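Local structure of computational designed protein based on evolution (Synthetic construct, 6JCC) at residues A[23-35]-A[67-81]. The protein is a computationally designed protein of no established function, built as a helical bundle of the caspase recruitment domain family in the death-fold clan. Sequence-based numbering, arbitrary orientation.
Sequences LDPTKILEEPLRR and SPAEAQALIDALRAH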
ATOM      1  N   LEU A  23      -8.333   7.534   1.577  1.00 12.74           N
ATOM      2  CA  LEU A  23      -8.850   6.334   2.229  1.00 13.10           C
ATOM      3  C   LEU A  23      -7.881   5.871   3.309  1.00 11.72           C
ATOM      4  O   LEU A  23      -6.669   5.854   3.090  1.00 11.44           O
ATOM      5  CB  LEU A  23      -9.013   5.236   1.169  1.00 14.69           C
ATOM      6  CG  LEU A  23      -9.494   3.835   1.552  1.00 15.96           C
ATOM      7  CD1 LEU A  23     -10.925   3.862   2.060  1.00 17.24           C
ATOM      8  CD2 LEU A  23      -9.381   2.904   0.354  1.00 16.43           C
ATOM      9  N   ASP A  24      -8.412   5.490   4.467  1.00 10.42           N
ATOM     10  CA  ASP A  24      -7.600   4.894   5.530  1.00  9.51           C
ATOM     11  C   ASP A  24      -7.039   3.574   4.992  1.00  9.88           C
ATOM     12  O   ASP A  24      -7.809   2.664   4.708  1.00  9.78           O
ATOM     13  CB  ASP A  24      -8.479   4.637   6.760  1.00  8.93           C
ATOM     14  CG  ASP A  24      -7.746   3.938   7.909  1.00  7.36           C
ATOM     15  OD1 ASP A  24      -6.542   3.632   7.817  1.00  8.39           O
ATOM     16  OD2 ASP A  24      -8.413   3.688   8.927  1.00  8.15           O
ATOM     17  N   PRO A  25      -5.705   3.463   4.854  1.00 10.43           N
ATOM     18  CA  PRO A  25      -5.160   2.226   4.268  1.00 10.38           C
ATOM     19  C   PRO A  25      -5.434   0.953   5.082  1.00  9.66           C
ATOM     20  O   PRO A  25      -5.359  -0.141   4.530  1.00  9.51           O
ATOM     21  CB  PRO A  25      -3.657   2.506   4.172  1.00 11.69           C
ATOM     22  CG  PRO A  25      -3.400   3.544   5.195  1.00 12.81           C
ATOM     23  CD  PRO A  25      -4.630   4.397   5.242  1.00 11.76           C
ATOM     24  N   THR A  26      -5.757   1.098   6.368  1.00  9.32           N
ATOM     25  CA  THR A  26      -6.276  -0.008   7.181  1.00  9.25           C
ATOM     26  C   THR A  26      -7.353  -0.799   6.434  1.00  8.82           C
ATOM     27  O   THR A  26      -7.374  -2.026   6.490  1.00  8.50           O
ATOM     28  CB  THR A  26      -6.863   0.506   8.513  1.00  9.90           C
ATOM     29  OG1 THR A  26      -5.908   1.357   9.158  1.00 10.11           O
ATOM     30  CG2 THR A  26      -7.215  -0.651   9.451  1.00 10.64           C
ATOM     31  N   LYS A  27      -8.215  -0.090   5.712  1.00  9.12           N
ATOM     32  CA  LYS A  27      -9.316  -0.710   4.973  1.00  9.57           C
ATOM     33  C   LYS A  27      -8.891  -1.600   3.817  1.00  9.15           C
ATOM     34  O   LYS A  27      -9.553  -2.589   3.535  1.00  9.78           O
ATOM     35  CB  LYS A  27     -10.277   0.362   4.468  1.00 10.92           C
ATOM     36  CG  LYS A  27     -11.031   1.020   5.601  1.00 12.73           C
ATOM     37  CD  LYS A  27     -12.017   2.045   5.095  1.00 15.38           C
ATOM     38  CE  LYS A  27     -12.816   2.634   6.242  1.00 18.54           C
ATOM     39  NZ  LYS A  27     -13.888   1.714   6.702  1.00 20.95           N
ATOM     40  N   ILE A  28      -7.800  -1.241   3.151  1.00  8.45           N
ATOM     41  CA  ILE A  28      -7.278  -2.058   2.043  1.00  8.78           C
ATOM     42  C   ILE A  28      -6.231  -3.081   2.493  1.00  8.43           C
ATOM     43  O   ILE A  28      -5.880  -3.970   1.729  1.00  8.63           O
ATOM     44  CB  ILE A  28      -6.751  -1.200   0.866  1.00  9.99           C
ATOM     45  CG1 ILE A  28      -5.501  -0.392   1.245  1.00 10.73           C
ATOM     46  CG2 ILE A  28      -7.859  -0.284   0.357  1.00 10.13           C
ATOM     47  CD1 ILE A  28      -4.783   0.206   0.055  1.00 11.58           C
ATOM     48  N   LEU A  29      -5.742  -2.948   3.726  1.00  8.14           N
ATOM     49  CA  LEU A  29      -4.771  -3.888   4.301  1.00  8.20           C
ATOM     50  C   LEU A  29      -5.404  -5.008   5.141  1.00  8.43           C
ATOM     51  O   LEU A  29      -4.692  -5.703   5.864  1.00  8.34           O
ATOM     52  CB  LEU A  29      -3.749  -3.118   5.148  1.00  8.39           C
ATOM     53  CG  LEU A  29      -2.815  -2.182   4.380  1.00  9.18           C
ATOM     54  CD1 LEU A  29      -2.145  -1.202   5.330  1.00  9.75           C
ATOM     55  CD2 LEU A  29      -1.773  -2.967   3.598  1.00  9.77           C
ATOM     56  N   GLU A  30      -6.719  -5.201   5.026  1.00  8.99           N
ATOM     57  CA  GLU A  30      -7.445  -6.232   5.782  1.00 10.29           C
ATOM     58  C   GLU A  30      -6.754  -7.583   5.792  1.00  9.96           C
ATOM     59  O   GLU A  30      -6.432  -8.109   6.850  1.00  9.32           O
ATOM     60  CB  GLU A  30      -8.848  -6.444   5.210  1.00 12.39           C
ATOM     61  CG  GLU A  30      -9.943  -5.690   5.917  1.00 13.73           C
ATOM     62  CD  GLU A  30     -11.293  -6.269   5.587  1.00 13.73           C
ATOM     63  OE1 GLU A  30     -11.698  -6.195   4.412  1.00 12.94           O
ATOM     64  OE2 GLU A  30     -11.935  -6.817   6.500  1.00 12.48           O
ATOM     65  N   GLU A  31      -6.540  -8.139   4.604  1.00 10.40           N
ATOM     66  CA  GLU A  31      -5.998  -9.484   4.499  1.00 11.68           C
ATOM     67  C   GLU A  31      -4.568  -9.589   5.028  1.00 10.15           C
ATOM     68  O   GLU A  31      -4.285 -10.485   5.813  1.00  9.48           O
ATOM     69  CB  GLU A  31      -6.116 -10.037   3.072  1.00 14.07           C
ATOM     70  CG  GLU A  31      -5.735 -11.502   2.953  1.00 17.05           C
ATOM     71  CD  GLU A  31      -6.645 -12.412   3.766  1.00 19.42           C
ATOM     72  OE1 GLU A  31      -7.858 -12.139   3.837  1.00 20.62           O
ATOM     73  OE2 GLU A  31      -6.156 -13.399   4.341  1.00 20.93           O
ATOM     74  N   PRO A  32      -3.669  -8.676   4.621  1.00  9.53           N
ATOM     75  CA  PRO A  32      -2.331  -8.726   5.213  1.00  9.44           C
ATOM     76  C   PRO A  32      -2.314  -8.548   6.737  1.00  8.30           C
ATOM     77  O   PRO A  32      -1.499  -9.163   7.403  1.00  7.77           O
ATOM     78  CB  PRO A  32      -1.575  -7.587   4.522  1.00 10.21           C
ATOM     79  CG  PRO A  32      -2.393  -7.167   3.367  1.00 10.76           C
ATOM     80  CD  PRO A  32      -3.739  -7.788   3.446  1.00 10.19           C
ATOM     81  N   LEU A  33      -3.221  -7.732   7.272  1.00  7.83           N
ATOM     82  CA  LEU A  33      -3.345  -7.575   8.727  1.00  7.81           C
ATOM     83  C   LEU A  33      -3.769  -8.878   9.415  1.00  8.32           C
ATOM     84  O   LEU A  33      -3.230  -9.228  10.458  1.00  7.92           O
ATOM     85  CB  LEU A  33      -4.309  -6.439   9.097  1.00  7.80           C
ATOM     86  CG  LEU A  33      -3.768  -5.019   8.899  1.00  8.07           C
ATOM     87  CD1 LEU A  33      -4.898  -4.000   8.848  1.00  7.82           C
ATOM     88  CD2 LEU A  33      -2.765  -4.643   9.980  1.00  8.55           C
ATOM     89  N   ARG A  34      -4.715  -9.599   8.821  1.00  9.11           N
ATOM     90  CA  ARG A  34      -5.117 -10.917   9.335  1.00 10.21           C
ATOM     91  C   ARG A  34      -4.010 -11.945   9.282  1.00 10.14           C
ATOM     92  O   ARG A  34      -4.026 -12.902  10.041  1.00 10.84           O
ATOM     93  CB  ARG A  34      -6.266 -11.494   8.532  1.00 11.87           C
ATOM     94  CG  ARG A  34      -7.554 -10.757   8.693  1.00 13.66           C
ATOM     95  CD  ARG A  34      -8.664 -11.473   7.952  1.00 15.39           C
ATOM     96  NE  ARG A  34      -9.715 -10.526   7.640  1.00 17.73           N
ATOM     97  CZ  ARG A  34     -10.797 -10.790   6.927  1.00 20.92           C
ATOM     98  NH1 ARG A  34     -11.003 -12.001   6.429  1.00 23.10           N
ATOM     99  NH2 ARG A  34     -11.681  -9.824   6.720  1.00 22.07           N
ATOM    100  N   ARG A  35      -3.084 -11.756   8.346  1.00 10.13           N
ATOM    101  CA  ARG A  35      -1.948 -12.651   8.151  1.00 10.60           C
ATOM    102  C   ARG A  35      -0.651 -12.142   8.802  1.00 10.41           C
ATOM    103  O   ARG A  35       0.439 -12.622   8.487  1.00 10.99           O
ATOM    104  CB  ARG A  35      -1.785 -12.914   6.648  1.00 11.45           C
ATOM    105  CG  ARG A  35      -2.968 -13.695   6.094  1.00 13.00           C
ATOM    106  CD  ARG A  35      -3.183 -13.533   4.607  1.00 14.71           C
ATOM    107  NE  ARG A  35      -2.070 -14.043   3.823  1.00 15.31           N
ATOM    108  CZ  ARG A  35      -2.163 -14.718   2.673  1.00 15.41           C
ATOM    109  NH1 ARG A  35      -1.046 -15.112   2.082  1.00 15.67           N
ATOM    110  NH2 ARG A  35      -3.338 -15.024   2.109  1.00 15.25           N
ATOM    111  N   SER A  67       2.813 -11.000   0.103  1.00  8.05           N
ATOM    112  CA  SER A  67       2.782 -12.178  -0.758  1.00  8.20           C
ATOM    113  C   SER A  67       1.931 -11.854  -1.991  1.00  8.37           C
ATOM    114  O   SER A  67       1.203 -10.859  -1.991  1.00  8.58           O
ATOM    115  CB  SER A  67       2.180 -13.365  -0.016  1.00  8.15           C
ATOM    116  OG  SER A  67       0.782 -13.209   0.139  1.00  7.80           O
ATOM    117  N   PRO A  68       2.008 -12.687  -3.046  1.00  8.79           N
ATOM    118  CA  PRO A  68       1.178 -12.439  -4.230  1.00  9.02           C
ATOM    119  C   PRO A  68      -0.324 -12.304  -3.946  1.00  8.94           C
ATOM    120  O   PRO A  68      -0.957 -11.376  -4.452  1.00  9.34           O
ATOM    121  CB  PRO A  68       1.460 -13.661  -5.102  1.00  9.19           C
ATOM    122  CG  PRO A  68       2.871 -13.996  -4.775  1.00  9.26           C
ATOM    123  CD  PRO A  68       3.000 -13.750  -3.298  1.00  8.97           C
ATOM    124  N   ALA A  69      -0.874 -13.207  -3.138  1.00  8.84           N
ATOM    125  CA  ALA A  69      -2.297 -13.160  -2.775  1.00  8.95           C
ATOM    126  C   ALA A  69      -2.640 -11.933  -1.933  1.00  8.52           C
ATOM    127  O   ALA A  69      -3.719 -11.362  -2.073  1.00  9.26           O
ATOM    128  CB  ALA A  69      -2.707 -14.426  -2.041  1.00  9.24           C
ATOM    129  N   GLU A  70      -1.718 -11.531  -1.068  1.00  7.68           N
ATOM    130  CA  GLU A  70      -1.893 -10.317  -0.267  1.00  7.50           C
ATOM    131  C   GLU A  70      -1.881  -9.065  -1.137  1.00  7.56           C
ATOM    132  O   GLU A  70      -2.668  -8.149  -0.920  1.00  7.99           O
ATOM    133  CB  GLU A  70      -0.815 -10.217   0.805  1.00  7.65           C
ATOM    134  CG  GLU A  70      -1.016 -11.189   1.949  1.00  8.14           C
ATOM    135  CD  GLU A  70       0.170 -11.289   2.882  1.00  9.03           C
ATOM    136  OE1 GLU A  70       1.277 -10.817   2.556  1.00  8.17           O
ATOM    137  OE2 GLU A  70      -0.009 -11.886   3.956  1.00 10.88           O
ATOM    138  N   ALA A  71      -0.972  -9.014  -2.103  1.00  7.62           N
ATOM    139  CA  ALA A  71      -0.929  -7.904  -3.061  1.00  7.82           C
ATOM    140  C   ALA A  71      -2.222  -7.817  -3.871  1.00  7.99           C
ATOM    141  O   ALA A  71      -2.775  -6.732  -4.046  1.00  8.10           O
ATOM    142  CB  ALA A  71       0.274  -8.030  -3.982  1.00  7.98           C
ATOM    143  N   GLN A  72      -2.715  -8.965  -4.336  1.00  8.45           N
ATOM    144  CA  GLN A  72      -3.989  -9.010  -5.059  1.00  9.49           C
ATOM    145  C   GLN A  72      -5.170  -8.582  -4.184  1.00  9.27           C
ATOM    146  O   GLN A  72      -6.051  -7.867  -4.655  1.00  9.02           O
ATOM    147  CB  GLN A  72      -4.248 -10.406  -5.641  1.00 10.76           C
ATOM    148  CG  GLN A  72      -5.410 -10.480  -6.628  1.00 12.88           C
ATOM    149  CD  GLN A  72      -5.267  -9.535  -7.814  1.00 14.29           C
ATOM    150  OE1 GLN A  72      -6.161  -8.736  -8.093  1.00 15.75           O
ATOM    151  NE2 GLN A  72      -4.137  -9.615  -8.512  1.00 15.20           N
ATOM    152  N   ALA A  73      -5.175  -9.009  -2.921  1.00  8.86           N
ATOM    153  CA  ALA A  73      -6.222  -8.618  -1.963  1.00  8.69           C
ATOM    154  C   ALA A  73      -6.276  -7.105  -1.773  1.00  8.77           C
ATOM    155  O   ALA A  73      -7.347  -6.506  -1.704  1.00  9.05           O
ATOM    156  CB  ALA A  73      -5.995  -9.299  -0.623  1.00  8.73           C
ATOM    157  N   LEU A  74      -5.104  -6.497  -1.701  1.00  8.90           N
ATOM    158  CA  LEU A  74      -4.991  -5.056  -1.574  1.00  9.84           C
ATOM    159  C   LEU A  74      -5.591  -4.343  -2.798  1.00  9.72           C
ATOM    160  O   LEU A  74      -6.361  -3.391  -2.662  1.00  9.93           O
ATOM    161  CB  LEU A  74      -3.520  -4.706  -1.392  1.00 11.94           C
ATOM    162  CG  LEU A  74      -3.163  -3.341  -0.842  1.00 14.30           C
ATOM    163  CD1 LEU A  74      -1.830  -3.381  -0.129  1.00 15.32           C
ATOM    164  CD2 LEU A  74      -3.057  -2.403  -2.005  1.00 15.18           C
ATOM    165  N   ILE A  75      -5.235  -4.826  -3.984  1.00  9.81           N
ATOM    166  CA  ILE A  75      -5.750  -4.279  -5.246  1.00 10.26           C
ATOM    167  C   ILE A  75      -7.271  -4.452  -5.317  1.00  9.93           C
ATOM    168  O   ILE A  75      -7.993  -3.502  -5.638  1.00 10.07           O
ATOM    169  CB  ILE A  75      -5.050  -4.931  -6.467  1.00 11.47           C
ATOM    170  CG1 ILE A  75      -3.568  -4.532  -6.505  1.00 13.11           C
ATOM    171  CG2 ILE A  75      -5.703  -4.522  -7.784  1.00 11.70           C
ATOM    172  CD1 ILE A  75      -2.688  -5.505  -7.259  1.00 14.74           C
ATOM    173  N   ASP A  76      -7.750  -5.656  -5.010  1.00 10.08           N
ATOM    174  CA  ASP A  76      -9.195  -5.933  -4.966  1.00 10.34           C
ATOM    175  C   ASP A  76      -9.919  -5.027  -3.968  1.00  9.69           C
ATOM    176  O   ASP A  76     -11.018  -4.548  -4.242  1.00  9.74           O
ATOM    177  CB  ASP A  76      -9.465  -7.401  -4.598  1.00 11.99           C
ATOM    178  CG  ASP A  76      -9.052  -8.383  -5.689  1.00 12.51           C
ATOM    179  OD1 ASP A  76      -8.701  -7.963  -6.806  1.00 14.11           O
ATOM    180  OD2 ASP A  76      -9.084  -9.594  -5.417  1.00 12.46           O
ATOM    181  N   ALA A  77      -9.297  -4.794  -2.816  1.00  9.08           N
ATOM    182  CA  ALA A  77      -9.885  -3.942  -1.783  1.00  9.01           C
ATOM    183  C   ALA A  77     -10.020  -2.487  -2.232  1.00  8.81           C
ATOM    184  O   ALA A  77     -11.032  -1.847  -1.941  1.00  8.78           O
ATOM    185  CB  ALA A  77      -9.075  -4.028  -0.503  1.00  9.07           C
ATOM    186  N   LEU A  78      -9.006  -1.969  -2.929  1.00  8.87           N
ATOM    187  CA  LEU A  78      -9.095  -0.629  -3.529  1.00  9.53           C
ATOM    188  C   LEU A  78     -10.288  -0.524  -4.474  1.00  9.62           C
ATOM    189  O   LEU A  78     -11.040   0.450  -4.420  1.00  9.83           O
ATOM    190  CB  LEU A  78      -7.813  -0.261  -4.283  1.00 10.62           C
ATOM    191  CG  LEU A  78      -6.685   0.290  -3.417  1.00 11.78           C
ATOM    192  CD1 LEU A  78      -5.361   0.204  -4.161  1.00 12.49           C
ATOM    193  CD2 LEU A  78      -6.967   1.728  -2.993  1.00 12.01           C
ATOM    194  N   ARG A  79     -10.458  -1.535  -5.324  1.00  9.70           N
ATOM    195  CA  ARG A  79     -11.593  -1.581  -6.253  1.00 10.63           C
ATOM    196  C   ARG A  79     -12.918  -1.667  -5.506  1.00 10.72           C
ATOM    197  O   ARG A  79     -13.863  -0.956  -5.837  1.00 10.74           O
ATOM    198  CB  ARG A  79     -11.472  -2.764  -7.211  1.00 11.50           C
ATOM    199  CG  ARG A  79     -10.293  -2.661  -8.157  1.00 12.56           C
ATOM    200  CD  ARG A  79     -10.314  -3.777  -9.185  1.00 13.78           C
ATOM    201  NE  ARG A  79      -8.992  -3.981  -9.775  1.00 14.61           N
ATOM    202  CZ  ARG A  79      -8.410  -3.176 -10.665  1.00 15.52           C
ATOM    203  NH1 ARG A  79      -9.015  -2.070 -11.107  1.00 16.03           N
ATOM    204  NH2 ARG A  79      -7.196  -3.478 -11.122  1.00 15.91           N
ATOM    205  N   ALA A  80     -12.970  -2.520  -4.486  1.00 10.62           N
ATOM    206  CA  ALA A  80     -14.177  -2.685  -3.673  1.00 10.58           C
ATOM    207  C   ALA A  80     -14.611  -1.414  -2.927  1.00 10.39           C
ATOM    208  O   ALA A  80     -15.797  -1.237  -2.666  1.00 11.23           O
ATOM    209  CB  ALA A  80     -14.000  -3.837  -2.699  1.00 10.99           C
ATOM    210  N   HIS A  81     -13.655  -0.543  -2.596  1.00 10.21           N
ATOM    211  CA  HIS A  81     -13.937   0.748  -1.944  1.00 10.14           C
ATOM    212  C   HIS A  81     -14.215   1.902  -2.913  1.00 10.11           C
ATOM    213  O   HIS A  81     -14.536   3.008  -2.471  1.00 10.67           O
ATOM    214  CB  HIS A  81     -12.794   1.126  -0.996  1.00  9.98           C
ATOM    215  CG  HIS A  81     -12.770   0.317   0.260  1.00  9.84           C
ATOM    216  ND1 HIS A  81     -12.220  -0.944   0.323  1.00  9.67           N
ATOM    217  CD2 HIS A  81     -13.242   0.583   1.499  1.00 10.07           C
ATOM    218  CE1 HIS A  81     -12.342  -1.415   1.550  1.00 10.04           C
ATOM    219  NE2 HIS A  81     -12.963  -0.510   2.283  1.00  9.88           N
TER
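In this designed caspase recruitment domain, a death-fold helix bundle, the capping box that starts helix 68-80 also meets Arg35, just past helix 30-34, in a salt bridge: the carboxylate end of Glu70 reaches Arg35. Glu70 OE1 accepts from Ser67 N at 2.9 Å, nearly straight, while Ser67 OG accepts from Glu70 N. The other oxygen, Glu70 OE2, takes a weak, bent bond from Arg35 NE at 3.0 Å, the two charged planes 59° apart; Glu70 CG lies over one guanidinium face. Were Glu70 cut back to an alanine, Arg35 would probably lose its nearer carboxylate, keeping the long bridge to Glu31, and Ser67 N its capping acceptor. Farther along, small residues permit close approach: Ala73 CB meets Glu31 CB, and Ala77 CB sits 3.7 Å from Ile28 CA. With CG1 between the backbone N and carbonyl carbon (chi1 67°), Ile28 sends CD1 to Leu74 CD2 at 3.7 Å, and its carbonyl O receives a CA-H...O contact from Leu74. At the far end His81, held by ND1 to Ala77 O at 2.7 Å, packs against Lys27 CB and Leu23 CD1. Helix 6-22 meets Ile28 and Leu78 through Ile19, and helix 84-93 reaches Leu74 and Leu78 through Leu90.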